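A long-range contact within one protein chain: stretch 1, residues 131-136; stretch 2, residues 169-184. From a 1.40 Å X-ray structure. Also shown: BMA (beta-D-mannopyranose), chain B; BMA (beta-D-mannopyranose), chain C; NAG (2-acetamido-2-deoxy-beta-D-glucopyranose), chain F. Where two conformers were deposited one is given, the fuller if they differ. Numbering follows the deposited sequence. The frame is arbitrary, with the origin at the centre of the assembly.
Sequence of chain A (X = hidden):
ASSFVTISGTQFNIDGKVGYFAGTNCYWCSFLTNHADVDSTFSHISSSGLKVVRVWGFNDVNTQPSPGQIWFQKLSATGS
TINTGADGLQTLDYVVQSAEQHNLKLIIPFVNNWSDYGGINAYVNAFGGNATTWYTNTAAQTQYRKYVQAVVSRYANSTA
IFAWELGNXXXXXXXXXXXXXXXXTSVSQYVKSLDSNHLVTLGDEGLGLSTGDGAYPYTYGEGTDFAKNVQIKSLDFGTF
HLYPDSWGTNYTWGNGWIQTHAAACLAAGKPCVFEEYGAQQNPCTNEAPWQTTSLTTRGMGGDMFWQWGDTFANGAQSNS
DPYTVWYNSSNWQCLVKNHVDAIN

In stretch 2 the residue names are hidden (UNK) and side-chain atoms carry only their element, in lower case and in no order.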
# COMPACT_ATOMS: atom_id res chain seq x y z
N ALA A 131 -8.88 -10.40 -16.58
CA ALA A 131 -7.94 -9.74 -15.65
C ALA A 131 -6.66 -9.22 -16.27
O ALA A 131 -6.05 -8.30 -15.67
CB ALA A 131 -7.67 -10.73 -14.45
N THR A 132 -6.26 -9.74 -17.46
CA THR A 132 -5.07 -9.21 -18.13
C THR A 132 -5.41 -8.16 -19.22
O THR A 132 -4.59 -7.21 -19.40
CB THR A 132 -4.16 -10.34 -18.65
OG1 THR A 132 -4.95 -11.15 -19.56
CG2 THR A 132 -3.67 -11.26 -17.48
N THR A 133 -6.58 -8.25 -19.81
CA THR A 133 -6.96 -7.17 -20.77
C THR A 133 -7.47 -5.94 -20.02
O THR A 133 -7.62 -4.87 -20.66
CB THR A 133 -8.03 -7.62 -21.79
OG1 THR A 133 -9.26 -7.88 -21.15
CG2 THR A 133 -7.54 -8.89 -22.51
N TRP A 134 -7.69 -5.99 -18.70
CA TRP A 134 -8.18 -4.84 -17.92
C TRP A 134 -7.36 -3.58 -18.16
O TRP A 134 -7.90 -2.45 -18.32
CB TRP A 134 -8.14 -5.18 -16.40
CG TRP A 134 -8.62 -4.01 -15.52
CD1 TRP A 134 -9.89 -3.72 -15.17
CD2 TRP A 134 -7.79 -3.07 -14.79
NE1 TRP A 134 -9.96 -2.55 -14.38
CE2 TRP A 134 -8.66 -2.20 -14.08
CE3 TRP A 134 -6.40 -2.89 -14.69
CZ2 TRP A 134 -8.17 -1.13 -13.32
CZ3 TRP A 134 -5.94 -1.84 -13.87
CH2 TRP A 134 -6.80 -0.99 -13.18
N TYR A 135 -6.03 -3.73 -18.24
CA TYR A 135 -5.10 -2.60 -18.39
C TYR A 135 -5.35 -1.78 -19.66
O TYR A 135 -4.95 -0.59 -19.66
CB TYR A 135 -3.63 -3.10 -18.37
CG TYR A 135 -3.25 -3.66 -16.98
CD1 TYR A 135 -2.90 -2.85 -15.91
CD2 TYR A 135 -3.31 -5.06 -16.77
CE1 TYR A 135 -2.64 -3.38 -14.64
CE2 TYR A 135 -3.03 -5.61 -15.50
CZ TYR A 135 -2.69 -4.75 -14.46
OH TYR A 135 -2.43 -5.24 -13.17
N THR A 136 -5.92 -2.41 -20.70
CA THR A 136 -6.14 -1.66 -21.97
C THR A 136 -7.60 -1.68 -22.33
O THR A 136 -7.97 -1.40 -23.53
CB THR A 136 -5.31 -2.35 -23.10
OG1 THR A 136 -5.56 -3.76 -23.22
CG2 THR A 136 -3.84 -2.12 -22.88
N UNK A 169 -0.71 -4.57 -5.34
CA UNK A 169 -0.12 -5.79 -5.96
C UNK A 169 -0.52 -5.98 -7.41
O UNK A 169 -0.85 -7.11 -7.82
o UNK A 169 -0.74 -9.10 -3.12
o UNK A 169 0.67 -8.10 -1.80
c UNK A 169 -0.01 -8.13 -2.85
c UNK A 169 -0.43 -7.11 -5.14
c UNK A 169 0.01 -6.87 -3.67
N UNK A 170 -0.49 -4.97 -8.30
CA UNK A 170 -0.84 -5.18 -9.71
C UNK A 170 0.01 -6.31 -10.32
O UNK A 170 1.24 -6.34 -10.15
c UNK A 170 -0.52 -3.85 -10.39
c UNK A 170 -0.02 -3.57 -8.03
c UNK A 170 0.38 -3.12 -9.43
N UNK A 171 -0.66 -7.22 -11.06
CA UNK A 171 0.00 -8.28 -11.82
C UNK A 171 -0.65 -8.37 -13.19
O UNK A 171 -1.81 -7.95 -13.37
n UNK A 171 1.03 -11.55 -8.07
c UNK A 171 -0.11 -9.67 -11.16
c UNK A 171 1.19 -12.80 -7.58
c UNK A 171 0.56 -9.79 -9.76
c UNK A 171 0.37 -11.28 -9.36
n UNK A 171 0.71 -13.85 -8.26
n UNK A 171 1.79 -12.91 -6.40
N UNK A 172 0.06 -8.99 -14.13
CA UNK A 172 -0.54 -9.27 -15.46
C UNK A 172 -0.03 -10.69 -15.78
O UNK A 172 1.09 -10.79 -16.37
s UNK A 172 -1.19 -8.17 -18.03
c UNK A 172 -0.21 -8.14 -16.44
N UNK A 173 -0.72 -11.71 -15.27
CA UNK A 173 -0.13 -13.08 -15.35
C UNK A 173 0.15 -13.51 -16.81
O UNK A 173 -0.76 -13.52 -17.60
o UNK A 173 -1.10 -16.20 -15.62
n UNK A 173 0.25 -15.85 -13.84
c UNK A 173 -0.63 -15.47 -14.71
c UNK A 173 -1.14 -14.03 -14.68
N UNK A 174 1.40 -13.94 -17.05
CA UNK A 174 1.80 -14.34 -18.42
C UNK A 174 1.92 -13.22 -19.43
O UNK A 174 2.27 -13.53 -20.60
N UNK A 175 1.68 -11.94 -19.08
CA UNK A 175 1.77 -10.86 -20.05
C UNK A 175 3.19 -10.42 -20.29
O UNK A 175 4.14 -10.60 -19.49
c UNK A 175 1.04 -9.60 -19.49
s UNK A 175 -0.67 -9.91 -18.97
N UNK A 176 3.38 -9.75 -21.46
CA UNK A 176 4.64 -9.02 -21.63
C UNK A 176 4.74 -8.02 -20.42
O UNK A 176 3.71 -7.37 -20.12
c UNK A 176 4.54 -8.19 -22.89
o UNK A 176 5.54 -7.19 -23.04
N UNK A 177 5.95 -7.80 -19.95
CA UNK A 177 6.11 -6.84 -18.84
C UNK A 177 5.89 -5.38 -19.27
O UNK A 177 5.64 -4.46 -18.44
o UNK A 177 8.49 -6.58 -19.18
c UNK A 177 7.80 -8.34 -17.61
c UNK A 177 7.50 -6.96 -18.19
N UNK A 178 5.79 -5.12 -20.58
CA UNK A 178 5.56 -3.74 -21.08
C UNK A 178 4.10 -3.35 -20.86
O UNK A 178 3.80 -2.12 -20.93
c UNK A 178 5.89 -3.66 -22.61
o UNK A 178 5.13 -1.99 -24.09
c UNK A 178 5.90 -2.22 -23.11
o UNK A 178 6.64 -1.40 -22.57
N UNK A 179 3.15 -4.27 -20.67
CA UNK A 179 1.75 -3.80 -20.45
C UNK A 179 1.69 -3.01 -19.13
O UNK A 179 1.18 -1.85 -19.19
c UNK A 179 -0.64 -4.66 -20.03
c UNK A 179 0.81 -4.99 -20.37
c UNK A 179 0.82 -5.83 -21.68
N UNK A 180 2.22 -3.52 -18.05
CA UNK A 180 2.23 -2.69 -16.80
C UNK A 180 3.17 -1.54 -16.92
O UNK A 180 2.84 -0.44 -16.39
c UNK A 180 2.97 -2.68 -14.36
c UNK A 180 2.50 -3.59 -15.54
c UNK A 180 1.28 -5.46 -14.18
c UNK A 180 1.19 -4.36 -15.25
N UNK A 181 4.30 -1.57 -17.68
CA UNK A 181 5.13 -0.34 -17.80
C UNK A 181 4.32 0.77 -18.45
O UNK A 181 4.32 1.92 -17.96
c UNK A 181 7.38 -1.58 -17.83
c UNK A 181 7.15 0.69 -18.84
c UNK A 181 6.42 -0.62 -18.59
N UNK A 182 3.63 0.50 -19.57
CA UNK A 182 2.89 1.56 -20.27
C UNK A 182 1.69 2.03 -19.48
O UNK A 182 1.45 3.27 -19.42
n UNK A 182 5.99 1.50 -22.49
c UNK A 182 3.63 0.83 -22.67
o UNK A 182 4.46 3.13 -22.72
c UNK A 182 4.72 1.88 -22.66
c UNK A 182 2.44 1.16 -21.73
N UNK A 183 0.97 1.14 -18.79
CA UNK A 183 -0.19 1.58 -17.97
C UNK A 183 0.31 2.41 -16.78
O UNK A 183 -0.25 3.51 -16.52
c UNK A 183 -1.11 -0.00 -12.77
c UNK A 183 -3.37 0.74 -13.13
n UNK A 183 -3.98 1.13 -15.56
c UNK A 183 -1.89 0.41 -15.02
c UNK A 183 -0.84 0.03 -14.16
c UNK A 183 -3.13 0.80 -14.50
c UNK A 183 -3.29 0.94 -16.74
c UNK A 183 -1.98 0.55 -16.46
c UNK A 183 -2.38 0.38 -12.26
c UNK A 183 -0.88 0.29 -17.48
N UNK A 184 1.36 1.96 -16.08
CA UNK A 184 1.83 2.73 -14.92
C UNK A 184 2.40 4.08 -15.31
O UNK A 184 2.23 5.09 -14.57
c UNK A 184 2.88 1.92 -14.15
C1 BMA B . -1.56 -14.27 -3.82
C2 BMA B . -2.93 -14.11 -3.13
C3 BMA B . -3.10 -12.68 -2.60
C4 BMA B . -1.87 -12.27 -1.80
C5 BMA B . -0.56 -12.51 -2.54
C6 BMA B . 0.68 -12.40 -1.57
O2 BMA B . -3.05 -15.02 -2.03
O3 BMA B . -4.27 -12.50 -1.85
O4 BMA B . -2.04 -10.88 -1.47
O5 BMA B . -0.48 -13.95 -2.89
O6 BMA B . 1.75 -12.50 -2.51
C1 BMA C . 1.12 -18.08 -6.38
C2 BMA C . 1.79 -16.90 -5.63
C3 BMA C . 0.87 -16.33 -4.53
C4 BMA C . -0.50 -15.99 -5.12
C5 BMA C . -1.09 -17.24 -5.86
C6 BMA C . -2.52 -17.13 -6.34
O1 BMA C . 1.96 -18.48 -7.46
O2 BMA C . 2.12 -15.87 -6.57
O3 BMA C . 1.50 -15.08 -4.11
O4 BMA C . -1.45 -15.64 -4.14
O5 BMA C . -0.14 -17.56 -6.93
O6 BMA C . -2.75 -16.40 -7.54
C1 NAG F . -7.59 -13.12 -21.70
C2 NAG F . -7.12 -14.55 -21.89
C3 NAG F . -5.95 -14.44 -22.85
C4 NAG F . -6.52 -13.77 -24.11
C5 NAG F . -7.02 -12.33 -23.80
C6 NAG F . -7.54 -11.67 -25.07
C7 NAG F . -7.39 -16.27 -20.11
C8 NAG F . -6.88 -16.75 -18.80
N2 NAG F . -6.85 -15.09 -20.54
O3 NAG F . -5.55 -15.79 -23.15
O4 NAG F . -5.54 -13.68 -25.15
O5 NAG F . -8.09 -12.50 -22.88
O6 NAG F . -8.58 -12.42 -25.62
O7 NAG F . -8.18 -16.85 -20.73
O HOH W 1 -4.66 -8.94 -13.23

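Position 169 has three side-chain carbons, the third carrying two oxygens, so it is Glu169. It stays clear of stretch 1; its OE1 accepts a hydrogen bond from O4 of the chain B mannose at 2.8 Å.

Position 170 has three carbons closing a ring onto its own backbone N. This is Pro170, and its CB lies 3.6 Å from Tyr135 OH.

Position 171 has three carbons, a nitrogen, then a carbon with two more nitrogens: Arg171. The side chain turns away from stretch 1. NH1 and NH2 each donate to O2 of the chain C mannose at 3.0 Å.

Position 172 has one carbon and one sulfur, the latter 3.7 Å from Thr132 CB. It is Cys172.

Position 173 has two carbons, the second bearing one oxygen and one nitrogen. The atoms fit Asn173, whose backbone O is 3.7 Å from Thr132 CG2.

Position 174 has no side-chain atoms and a phi of 70°, which favours glycine: Gly174.

Position 175 again has one carbon and one sulfur. The sulfur is 2.0 Å from Cys172 SG, a disulfide, so this is Cys175. Its SG is 3.5 Å from Thr132 CB.

Position 176 has one carbon and one oxygen: Ser176. Its OG caps the coming helix, accepting from the backbone N of position 178 at 3.2 Å.

Position 177 has one carbon carrying an oxygen and a carbon, hence Thr177.

Position 178 has two carbons, the second with two oxygens. This is Asp178.

Position 179 has one carbon forking into two. It is Val179; CG1 packs 3.8 Å from Tyr135 CB.

Position 180 has four carbons, forked at the first, with one arm two carbons long. Ile180 fits, with CG1 over a face of the Tyr135 ring.

Position 181 repeats the three-carbon fork, and is Val181, remote from stretch 1.

Position 182 has three carbons, the third with one oxygen and one nitrogen: Gln182. NE2 donates to Asp178 OD1 at 3.0 Å.

Position 183 has one carbon, then fused five- and six-membered rings with one nitrogen. This is Trp183, its CD2 3.5 Å from Tyr135 CD1.

Position 184 has a single carbon and is Ala184.

The contact centres on Tyr135. Its ring edge meets the face of Trp183, while its OH donates to Arg171 O at 2.8 Å. The hydroxyl thus satisfies a loop carbonyl as the ring packs against the helix. Thr132 rests against the disulfide. A water bridges Ala131 O and Arg171 O.

Stretch 2 169-184: EPRCNGCSTDVIVQWA
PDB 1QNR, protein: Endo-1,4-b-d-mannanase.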